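Local coordinates for protein peroxiredoxin 6 (Arenicola marina, PDB 2V2G) that probably reduces hydrogen peroxide and organic hydroperoxides to water and alcohols as a thiol-specific peroxidase of the Prx6 subfamily, at residues A[32-38]-A[126-132]; A[66-72]-A[96-102]; A[180-186]-A[214-218]. The protein carries 1 engineered substitution. All blocks are in the same frame, centred on the assembly; numbering follows the deposited sequence.

Interaction 1: residues A[32-38]-A[126-132]. With BEZ (benzoic acid), chain E.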
loop_
_atom_site.group_PDB
_atom_site.type_symbol
_atom_site.label_atom_id
_atom_site.label_comp_id
_atom_site.label_asym_id
_atom_site.label_seq_id
_atom_site.Cartn_x
_atom_site.Cartn_y
_atom_site.Cartn_z
ATOM N N GLY A 32 4.796 13.076 8.043
ATOM C CA GLY A 32 4.046 12.329 9.017
ATOM C C GLY A 32 3.514 11.026 8.489
ATOM O O GLY A 32 3.250 10.929 7.304
ATOM N N VAL A 33 3.281 10.081 9.389
ATOM C CA VAL A 33 2.621 8.816 9.053
ATOM C C VAL A 33 1.504 8.597 10.067
ATOM O O VAL A 33 1.804 8.482 11.279
ATOM C CB VAL A 33 3.570 7.568 9.077
ATOM C CG1 VAL A 33 2.777 6.263 8.992
ATOM C CG2 VAL A 33 4.565 7.682 7.913
ATOM N N LEU A 34 0.260 8.633 9.602
ATOM C CA LEU A 34 -0.885 8.225 10.388
ATOM C C LEU A 34 -1.244 6.801 10.032
ATOM O O LEU A 34 -1.422 6.492 8.855
ATOM C CB LEU A 34 -2.103 9.160 10.119
ATOM C CG LEU A 34 -3.455 8.827 10.704
ATOM C CD1 LEU A 34 -3.306 8.728 12.191
ATOM C CD2 LEU A 34 -4.485 9.961 10.347
ATOM N N PHE A 35 -1.346 5.923 11.021
ATOM C CA PHE A 35 -1.673 4.518 10.729
ATOM C C PHE A 35 -2.710 4.050 11.695
ATOM O O PHE A 35 -2.711 4.477 12.863
ATOM C CB PHE A 35 -0.438 3.648 10.747
ATOM C CG PHE A 35 0.276 3.546 12.041
ATOM C CD1 PHE A 35 1.080 4.576 12.472
ATOM C CD2 PHE A 35 0.226 2.352 12.760
ATOM C CE1 PHE A 35 1.783 4.490 13.730
ATOM C CE2 PHE A 35 0.946 2.225 13.949
ATOM C CZ PHE A 35 1.726 3.282 14.415
ATOM N N SER A 36 -3.662 3.260 11.217
ATOM C CA SER A 36 -4.733 2.774 12.054
ATOM C C SER A 36 -4.612 1.268 12.294
ATOM O O SER A 36 -3.904 0.535 11.594
ATOM C CB SER A 36 -6.100 3.072 11.443
ATOM O OG SER A 36 -6.252 2.341 10.228
ATOM N N HIS A 37 -5.363 0.811 13.299
ATOM C CA HIS A 37 -5.568 -0.582 13.562
ATOM C C HIS A 37 -6.972 -0.850 14.110
ATOM O O HIS A 37 -7.634 0.052 14.621
ATOM C CB HIS A 37 -4.527 -1.134 14.552
ATOM C CG HIS A 37 -4.663 -0.558 15.931
ATOM N ND1 HIS A 37 -4.139 0.670 16.275
ATOM C CD2 HIS A 37 -5.252 -1.045 17.051
ATOM C CE1 HIS A 37 -4.450 0.934 17.540
ATOM N NE2 HIS A 37 -5.152 -0.074 18.028
ATOM N N PRO A 38 -7.477 -2.086 13.933
ATOM C CA PRO A 38 -8.906 -2.334 14.255
ATOM C C PRO A 38 -9.315 -2.208 15.714
ATOM O O PRO A 38 -10.303 -1.553 16.008
ATOM C CB PRO A 38 -9.164 -3.737 13.675
ATOM C CG PRO A 38 -8.067 -3.946 12.696
ATOM C CD PRO A 38 -6.870 -3.234 13.214
ATOM N N THR A 126 -11.868 0.486 12.289
ATOM C CA THR A 126 -10.963 0.784 11.173
ATOM C C THR A 126 -10.237 -0.472 10.697
ATOM O O THR A 126 -10.093 -1.426 11.429
ATOM C CB THR A 126 -9.897 1.837 11.512
ATOM O OG1 THR A 126 -9.072 1.393 12.600
ATOM C CG2 THR A 126 -10.505 3.153 11.937
ATOM N N CYS A 127 -9.756 -0.417 9.458
ATOM C CA CYS A 127 -8.809 -1.408 8.947
ATOM C C CYS A 127 -7.367 -1.057 9.380
ATOM O O CYS A 127 -7.179 -0.402 10.413
ATOM C CB CYS A 127 -8.994 -1.510 7.431
ATOM S SG CYS A 127 -8.461 -0.046 6.496
ATOM N N ARG A 128 -6.365 -1.573 8.657
ATOM C CA ARG A 128 -4.980 -1.304 8.894
ATOM C C ARG A 128 -4.494 -0.343 7.815
ATOM O O ARG A 128 -3.930 -0.729 6.769
ATOM C CB ARG A 128 -4.212 -2.609 8.865
ATOM C CG ARG A 128 -4.535 -3.568 9.976
ATOM C CD ARG A 128 -3.666 -4.798 10.003
ATOM N NE ARG A 128 -4.302 -5.793 10.859
ATOM C CZ ARG A 128 -4.417 -5.749 12.182
ATOM N NH1 ARG A 128 -3.804 -4.825 12.879
ATOM N NH2 ARG A 128 -5.209 -6.608 12.795
ATOM N N ALA A 129 -4.869 0.921 7.952
ATOM C CA ALA A 129 -4.578 1.945 6.945
ATOM C C ALA A 129 -3.253 2.643 7.268
ATOM O O ALA A 129 -2.899 2.754 8.421
ATOM C CB ALA A 129 -5.759 2.981 6.875
ATOM N N VAL A 130 -2.598 3.172 6.259
ATOM C CA VAL A 130 -1.410 4.010 6.458
ATOM C C VAL A 130 -1.516 5.179 5.514
ATOM O O VAL A 130 -1.750 5.022 4.283
ATOM C CB VAL A 130 -0.112 3.307 6.225
ATOM C CG1 VAL A 130 1.115 4.245 6.500
ATOM C CG2 VAL A 130 -0.009 1.999 7.015
ATOM N N PHE A 131 -1.358 6.369 6.063
ATOM C CA PHE A 131 -1.368 7.573 5.304
ATOM C C PHE A 131 -0.026 8.294 5.530
ATOM O O PHE A 131 0.321 8.578 6.648
ATOM C CB PHE A 131 -2.517 8.540 5.703
ATOM C CG PHE A 131 -3.878 7.935 5.594
ATOM C CD1 PHE A 131 -4.546 7.905 4.374
ATOM C CD2 PHE A 131 -4.455 7.302 6.712
ATOM C CE1 PHE A 131 -5.806 7.321 4.266
ATOM C CE2 PHE A 131 -5.702 6.725 6.601
ATOM C CZ PHE A 131 -6.345 6.667 5.333
ATOM N N ILE A 132 0.682 8.542 4.441
ATOM C CA ILE A 132 1.940 9.324 4.442
ATOM C C ILE A 132 1.614 10.735 3.997
ATOM O O ILE A 132 1.144 10.976 2.903
ATOM C CB ILE A 132 3.092 8.740 3.618
ATOM C CG1 ILE A 132 3.237 7.262 3.970
ATOM C CG2 ILE A 132 4.324 9.562 3.908
ATOM C CD1 ILE A 132 4.412 6.467 3.302
HETATM C C BEZ E . -5.638 -8.730 15.240
HETATM O O1 BEZ E . -5.196 -9.957 15.387
HETATM O O2 BEZ E . -5.030 -7.599 15.470
HETATM C C1 BEZ E . -7.051 -8.750 14.787
HETATM C C2 BEZ E . -7.864 -7.657 15.027
HETATM C C3 BEZ E . -9.167 -7.699 14.616
HETATM C C4 BEZ E . -9.669 -8.858 14.022
HETATM C C5 BEZ E . -8.852 -9.963 13.747
HETATM C C6 BEZ E . -7.521 -9.913 14.149
HETATM O O HOH W 1 -10.594 0.933 14.935
#
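The hydroxyl of S36 is gripped twice by the facing strand: OG donates to the carbonyl O of C127 at 2.9 Å and accepts from the backbone N of A129 at 3.0 Å. Its chi1 of 65° sets OG between its own N and carbonyl carbon, which puts OG against the facing strand. The first bond is oblique, OG standing well above the C127 carbonyl plane, whereas the N-H of A129 points fairly straight at OG. The two segments belong to the central mixed sheet of the thioredoxin-like peroxiredoxin fold, where their strands run antiparallel, at 172°. The ladder continues with S36 N to A129 O and the reciprocal pair of L34 and F131, whose F131 N to L34 O bond measures 2.8 Å. On one face V33 and V130 meet through their CG1 methyls, 3.6 Å apart; in both, CG1 is anti to the backbone N. L34 and F131 occupy the other face, where F9 meets the phenylalanine ring.

Beyond the paired residues the contact becomes part of the benzoic acid pocket, probably the peroxidatic site. R128 sends its guanidinium back toward P38, whose CD lies over one face, 3.5 Å from NH1 and displaced toward the rim. NH1 forms a salt bridge with E48 and a hydrogen bond with S45, the engineered serine at the predicted peroxidatic cysteine position, while NH2 also donates to the carbonyl of A147. These bonds fix the rotation of the planar group. At its edge, near the guanidinium plane, benzoic acid presents O2, to which R128 NH2 donates across 2.9 Å with an N-H...O angle of 145°.

Interaction 2: residues A[66-72]-A[96-102]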
loop_
_atom_site.group_PDB
_atom_site.type_symbol
_atom_site.label_atom_id
_atom_site.label_comp_id
_atom_site.label_asym_id
_atom_site.label_seq_id
_atom_site.Cartn_x
_atom_site.Cartn_y
_atom_site.Cartn_z
ATOM N N LEU A 66 5.235 10.006 13.791
ATOM C CA LEU A 66 4.271 8.933 13.813
ATOM C C LEU A 66 3.041 9.152 14.701
ATOM O O LEU A 66 3.161 9.730 15.787
ATOM C CB LEU A 66 4.978 7.681 14.361
ATOM C CG LEU A 66 6.074 7.035 13.532
ATOM C CD1 LEU A 66 7.101 6.263 14.456
ATOM C CD2 LEU A 66 5.428 6.167 12.472
ATOM N N ILE A 67 1.903 8.632 14.259
ATOM C CA ILE A 67 0.665 8.687 15.036
ATOM C C ILE A 67 -0.274 7.534 14.693
ATOM O O ILE A 67 -0.489 7.274 13.547
ATOM C CB ILE A 67 -0.055 10.098 15.007
ATOM C CG1 ILE A 67 -1.210 10.151 15.969
ATOM C CG2 ILE A 67 -0.516 10.493 13.624
ATOM C CD1 ILE A 67 -1.544 11.645 16.439
ATOM N N ALA A 68 -0.696 6.816 15.751
ATOM C CA ALA A 68 -1.603 5.665 15.622
ATOM C C ALA A 68 -3.057 6.069 15.887
ATOM O O ALA A 68 -3.321 7.141 16.387
ATOM C CB ALA A 68 -1.147 4.554 16.521
ATOM N N LEU A 69 -3.993 5.173 15.549
ATOM C CA LEU A 69 -5.434 5.416 15.593
ATOM C C LEU A 69 -6.203 4.133 15.634
ATOM O O LEU A 69 -5.952 3.223 14.849
ATOM C CB LEU A 69 -5.880 6.193 14.402
ATOM C CG LEU A 69 -7.346 6.606 14.407
ATOM C CD1 LEU A 69 -7.458 7.961 13.718
ATOM C CD2 LEU A 69 -8.283 5.514 13.799
ATOM N N SER A 70 -7.101 4.030 16.590
ATOM C CA SER A 70 -8.213 3.090 16.502
ATOM C C SER A 70 -9.491 3.731 17.090
ATOM O O SER A 70 -9.483 4.845 17.639
ATOM C CB SER A 70 -7.891 1.776 17.225
ATOM O OG SER A 70 -8.125 1.852 18.656
ATOM N N CYS A 71 -10.592 3.020 16.998
ATOM C CA CYS A 71 -11.863 3.574 17.530
ATOM C C CYS A 71 -12.025 3.336 19.041
ATOM O O CYS A 71 -13.030 3.675 19.620
ATOM C CB CYS A 71 -13.111 3.125 16.768
ATOM S SG CYS A 71 -13.023 3.450 14.966
ATOM N N ASP A 72 -11.017 2.757 19.676
ATOM C CA ASP A 72 -11.085 2.551 21.125
ATOM C C ASP A 72 -10.848 3.854 21.910
ATOM O O ASP A 72 -10.401 4.853 21.356
ATOM C CB ASP A 72 -10.038 1.518 21.534
ATOM C CG ASP A 72 -10.328 0.148 20.940
ATOM O OD1 ASP A 72 -11.300 -0.504 21.411
ATOM O OD2 ASP A 72 -9.606 -0.233 19.976
ATOM N N TYR A 96 5.076 7.359 20.277
ATOM C CA TYR A 96 4.063 8.039 19.440
ATOM C C TYR A 96 2.675 8.066 20.133
ATOM O O TYR A 96 2.344 7.173 20.926
ATOM C CB TYR A 96 3.908 7.382 18.040
ATOM C CG TYR A 96 3.696 5.882 18.094
ATOM C CD1 TYR A 96 2.460 5.348 18.388
ATOM C CD2 TYR A 96 4.766 5.006 17.937
ATOM C CE1 TYR A 96 2.276 3.955 18.516
ATOM C CE2 TYR A 96 4.575 3.603 18.029
ATOM C CZ TYR A 96 3.350 3.102 18.347
ATOM O OH TYR A 96 3.154 1.746 18.460
ATOM N N PRO A 97 1.849 9.087 19.795
ATOM C CA PRO A 97 0.470 9.102 20.365
ATOM C C PRO A 97 -0.469 8.103 19.673
ATOM O O PRO A 97 -0.187 7.677 18.522
ATOM C CB PRO A 97 -0.024 10.522 20.062
ATOM C CG PRO A 97 1.140 11.276 19.415
ATOM C CD PRO A 97 2.095 10.244 18.911
ATOM N N ILE A 98 -1.578 7.768 20.348
ATOM C CA ILE A 98 -2.651 6.949 19.731
ATOM C C ILE A 98 -3.946 7.744 19.845
ATOM O O ILE A 98 -4.329 8.147 20.953
ATOM C CB ILE A 98 -2.838 5.589 20.417
ATOM C CG1 ILE A 98 -1.485 4.890 20.676
ATOM C CG2 ILE A 98 -3.736 4.674 19.541
ATOM C CD1 ILE A 98 -1.600 3.457 21.328
ATOM N N ILE A 99 -4.583 8.016 18.722
ATOM C CA ILE A 99 -5.839 8.752 18.618
ATOM C C ILE A 99 -7.013 7.840 18.958
ATOM O O ILE A 99 -6.997 6.644 18.546
ATOM C CB ILE A 99 -6.010 9.276 17.205
ATOM C CG1 ILE A 99 -4.954 10.319 16.898
ATOM C CG2 ILE A 99 -7.489 9.826 16.984
ATOM C CD1 ILE A 99 -4.858 10.623 15.360
ATOM N N ALA A 100 -7.999 8.374 19.677
ATOM C CA ALA A 100 -9.237 7.648 20.037
ATOM C C ALA A 100 -10.384 8.119 19.162
ATOM O O ALA A 100 -10.938 9.150 19.468
ATOM C CB ALA A 100 -9.597 7.880 21.501
ATOM N N ASP A 101 -10.782 7.350 18.153
ATOM C CA ASP A 101 -11.838 7.754 17.194
ATOM C C ASP A 101 -13.186 7.089 17.541
ATOM O O ASP A 101 -13.829 6.353 16.740
ATOM C CB ASP A 101 -11.391 7.375 15.783
ATOM C CG ASP A 101 -12.360 7.846 14.712
ATOM O OD1 ASP A 101 -12.907 9.009 14.819
ATOM O OD2 ASP A 101 -12.562 7.070 13.741
ATOM N N GLU A 102 -13.665 7.356 18.750
ATOM C CA GLU A 102 -14.824 6.610 19.249
ATOM C C GLU A 102 -16.113 6.884 18.499
ATOM O O GLU A 102 -17.019 6.059 18.499
ATOM C CB GLU A 102 -15.001 6.874 20.739
ATOM C CG GLU A 102 -13.776 6.534 21.613
ATOM C CD GLU A 102 -14.011 6.965 23.038
ATOM O OE1 GLU A 102 -14.942 6.411 23.695
ATOM O OE2 GLU A 102 -13.307 7.898 23.483
#
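L66 opens the contact by setting its CB 3.8 Å from the CB of Y96, and its carbonyl O lies near the CD of P97. The Y96 ring then runs on past A68, and its hydroxyl donates to the carbonyl O of L49 in helix 43-54. The end of the I67 side chain swings toward I99: with chi1 at -172° its CG1 branch is anti to the backbone N, which brings CD1 to 3.6 Å from CD1 of I99. These two side chains cross at about a right angle.

At A68 the parallel ladder begins. A68 N donates to P97 O at 2.9 Å, within the carbonyl plane, and A68 O accepts from I99 N at 2.8 Å; the latter N-H is almost straight, 176°, although the donor stands above the carbonyl plane. The CB of A68 also meets CG2 of I98. L69 shares the face of I99, where its CD1 packs against the CG2 branch while CD2 approaches D101 CB.

S70 continues the rungs with a longer bond from its N to I99 O, 3.3 Å, and its O receives D101 N at 2.9 Å. Past the strand, C71 lays CB against D101 O, and the D101 carboxylate itself turns to the backbone N-H groups of L106 and A107. D72 O closes the row near A100 CB; its carboxylate forms a salt bridge with R39 and accepts from the backbone N of D40. Parallel rungs, a 33° angle between the strand segments and helix 74-88 in the connection identify a beta-alpha-beta crossover of the thioredoxin-like fold.

Interaction 3: residues A[180-186]-A[214-218]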
loop_
_atom_site.group_PDB
_atom_site.type_symbol
_atom_site.label_atom_id
_atom_site.label_comp_id
_atom_site.label_asym_id
_atom_site.label_seq_id
_atom_site.Cartn_x
_atom_site.Cartn_y
_atom_site.Cartn_z
ATOM N N GLY A 180 20.108 4.155 -2.515
ATOM C CA GLY A 180 21.435 3.981 -3.022
ATOM C C GLY A 180 21.453 3.392 -4.427
ATOM O O GLY A 180 22.437 3.552 -5.145
ATOM N N ASP A 181 20.317 2.793 -4.850
ATOM C CA ASP A 181 20.199 2.182 -6.203
ATOM C C ASP A 181 20.018 3.272 -7.245
ATOM O O ASP A 181 19.485 4.337 -6.938
ATOM C CB ASP A 181 18.975 1.225 -6.287
ATOM C CG ASP A 181 19.175 -0.095 -5.491
ATOM O OD1 ASP A 181 20.331 -0.375 -5.080
ATOM O OD2 ASP A 181 18.147 -0.814 -5.274
ATOM N N ARG A 182 20.329 2.985 -8.498
ATOM C CA ARG A 182 20.050 3.964 -9.546
ATOM C C ARG A 182 18.531 4.326 -9.676
ATOM O O ARG A 182 17.663 3.497 -9.381
ATOM C CB ARG A 182 20.592 3.484 -10.881
ATOM C CG ARG A 182 19.943 2.243 -11.359
ATOM C CD ARG A 182 20.628 1.653 -12.544
ATOM N NE ARG A 182 19.919 0.427 -12.915
ATOM C CZ ARG A 182 20.225 -0.298 -13.981
ATOM N NH1 ARG A 182 21.165 0.130 -14.818
ATOM N NH2 ARG A 182 19.585 -1.440 -14.202
ATOM N N CYS A 183 18.267 5.583 -10.031
ATOM C CA CYS A 183 16.945 6.119 -10.214
ATOM C C CYS A 183 16.682 6.360 -11.707
ATOM O O CYS A 183 17.628 6.268 -12.534
ATOM C CB CYS A 183 16.838 7.444 -9.436
ATOM S SG CYS A 183 17.037 7.224 -7.680
ATOM N N MET A 184 15.443 6.707 -12.040
ATOM C CA MET A 184 15.121 7.123 -13.370
ATOM C C MET A 184 15.013 8.609 -13.462
ATOM O O MET A 184 14.463 9.254 -12.582
ATOM C CB MET A 184 13.798 6.483 -13.839
ATOM C CG MET A 184 13.634 5.051 -13.514
ATOM S SD MET A 184 14.946 3.959 -14.055
ATOM C CE MET A 184 14.978 4.329 -15.726
ATOM N N VAL A 185 15.535 9.172 -14.549
ATOM C CA VAL A 185 15.372 10.607 -14.841
ATOM C C VAL A 185 13.922 10.780 -15.347
ATOM O O VAL A 185 13.477 10.031 -16.202
ATOM C CB VAL A 185 16.342 11.085 -15.896
ATOM C CG1 VAL A 185 16.109 12.567 -16.204
ATOM C CG2 VAL A 185 17.783 10.910 -15.378
ATOM N N VAL A 186 13.216 11.749 -14.798
ATOM C CA VAL A 186 11.798 11.940 -15.135
ATOM C C VAL A 186 11.694 12.426 -16.583
ATOM O O VAL A 186 12.579 13.138 -17.073
ATOM C CB VAL A 186 11.087 12.863 -14.112
ATOM C CG1 VAL A 186 11.121 12.237 -12.701
ATOM C CG2 VAL A 186 11.706 14.298 -14.186
ATOM N N ARG A 214 15.792 6.270 -19.084
ATOM C CA ARG A 214 16.960 7.019 -18.667
ATOM C C ARG A 214 17.282 6.780 -17.200
ATOM O O ARG A 214 16.491 7.100 -16.323
ATOM C CB ARG A 214 16.766 8.541 -18.954
ATOM C CG ARG A 214 16.580 8.814 -20.466
ATOM C CD ARG A 214 16.559 10.331 -20.777
ATOM N NE ARG A 214 15.471 10.981 -20.119
ATOM C CZ ARG A 214 15.270 12.296 -20.082
ATOM N NH1 ARG A 214 16.121 13.117 -20.668
ATOM N NH2 ARG A 214 14.235 12.784 -19.436
ATOM N N TYR A 215 18.446 6.215 -16.965
ATOM C CA TYR A 215 18.898 5.895 -15.610
ATOM C C TYR A 215 19.927 6.935 -15.183
ATOM O O TYR A 215 20.719 7.435 -15.987
ATOM C CB TYR A 215 19.599 4.559 -15.522
ATOM C CG TYR A 215 18.827 3.310 -15.885
ATOM C CD1 TYR A 215 18.863 2.832 -17.195
ATOM C CD2 TYR A 215 18.115 2.577 -14.932
ATOM C CE1 TYR A 215 18.207 1.662 -17.561
ATOM C CE2 TYR A 215 17.431 1.385 -15.300
ATOM C CZ TYR A 215 17.508 0.940 -16.623
ATOM O OH TYR A 215 16.854 -0.220 -17.052
ATOM N N THR A 216 20.007 7.156 -13.887
ATOM C CA THR A 216 21.108 7.929 -13.318
ATOM C C THR A 216 21.462 7.419 -11.891
ATOM O O THR A 216 20.567 6.949 -11.188
ATOM C CB THR A 216 20.739 9.462 -13.284
ATOM O OG1 THR A 216 21.913 10.228 -12.929
ATOM C CG2 THR A 216 19.534 9.749 -12.309
ATOM N N PRO A 217 22.726 7.525 -11.450
ATOM C CA PRO A 217 22.951 7.257 -10.013
ATOM C C PRO A 217 22.041 8.104 -9.120
ATOM O O PRO A 217 21.662 9.232 -9.488
ATOM C CB PRO A 217 24.402 7.679 -9.790
ATOM C CG PRO A 217 25.047 7.621 -11.131
ATOM C CD PRO A 217 23.948 7.926 -12.152
ATOM N N GLN A 218 21.668 7.584 -7.951
ATOM C CA GLN A 218 20.831 8.338 -7.076
ATOM C C GLN A 218 21.531 9.650 -6.700
ATOM O O GLN A 218 22.682 9.637 -6.232
ATOM C CB GLN A 218 20.491 7.533 -5.843
ATOM C CG GLN A 218 19.765 8.348 -4.779
ATOM C CD GLN A 218 19.262 7.480 -3.637
ATOM O OE1 GLN A 218 19.050 6.265 -3.815
ATOM N NE2 GLN A 218 18.927 8.111 -2.520
HETATM O O HOH W 2 23.013 5.119 -7.336
HETATM O O HOH W 3 13.082 9.803 -18.951
#
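The small antiparallel sheet of the C-terminal region has strands 183-185 and 214-216 as its inner pair, and the Y215 ring is sandwiched between R182 and M184 of the other segment. Over one face the guanidinium of R182 is stacked nearly flat, the planes 20° apart and CZ 3.9 Å from the ring centroid, a cation-pi contact. R182 reaches it with a chain extended from CG to NE. The opposite face receives M184: its CE methyl makes a CH-pi contact 3.9 Å from the centroid, displaced toward the rim, while SD approaches CD2 obliquely at 3.6 Å. Bends at chi2 and chi3 fold this methionine back alongside the tyrosine, giving a Met-aromatic contact.

Beneath these side chains the pairing is that of an antiparallel ladder. C183 and T216 form the hydrogen-bonded pair, with C183 N to T216 O and T216 N to C183 O; M184 and Y215 form the non-hydrogen-bonded pair, and V185 N donates to R214 O. The short strand segments are strongly twisted from antiparallel, their directions 127° apart. On the C183 and T216 side V185 CG2 meets T216 CG2 at 3.7 Å. V185 CG1 covers one face of the R214 guanidinium, and R214 NH2 donates to the carbonyl of V189. A water bridges R214 NE and V185 O. From the second subunit, P43 packs on M184 and L87 on Y215. At the far end the extended Q218 carries OE1 to G180 N, a 2.7 Å hydrogen bond in which the donor stands 41° out of the amide carbonyl plane.

Overall arrangement
Interactions 1 and 2 are buried neighbours in one mixed sheet, their centres 9 Å apart. Strands 31-36 and 64-70 join them directly: H37 N lies 2.9 Å from L69 O and V33 O lies 3.0 Å from I67 N, both probable hydrogen bonds. Interaction 1 is antiparallel and includes R128, which binds benzoic acid; interaction 2 is parallel and lined mainly by aliphatic branches. Interaction 3 is separate, in the four-stranded C-terminal sheet, about 30 Å between centres from interaction 1 and 38 Å from interaction 2. It is only partly buried, and a guanidinium-tyrosine stack accompanies its ladder. The second subunit touches interactions 1 and 3.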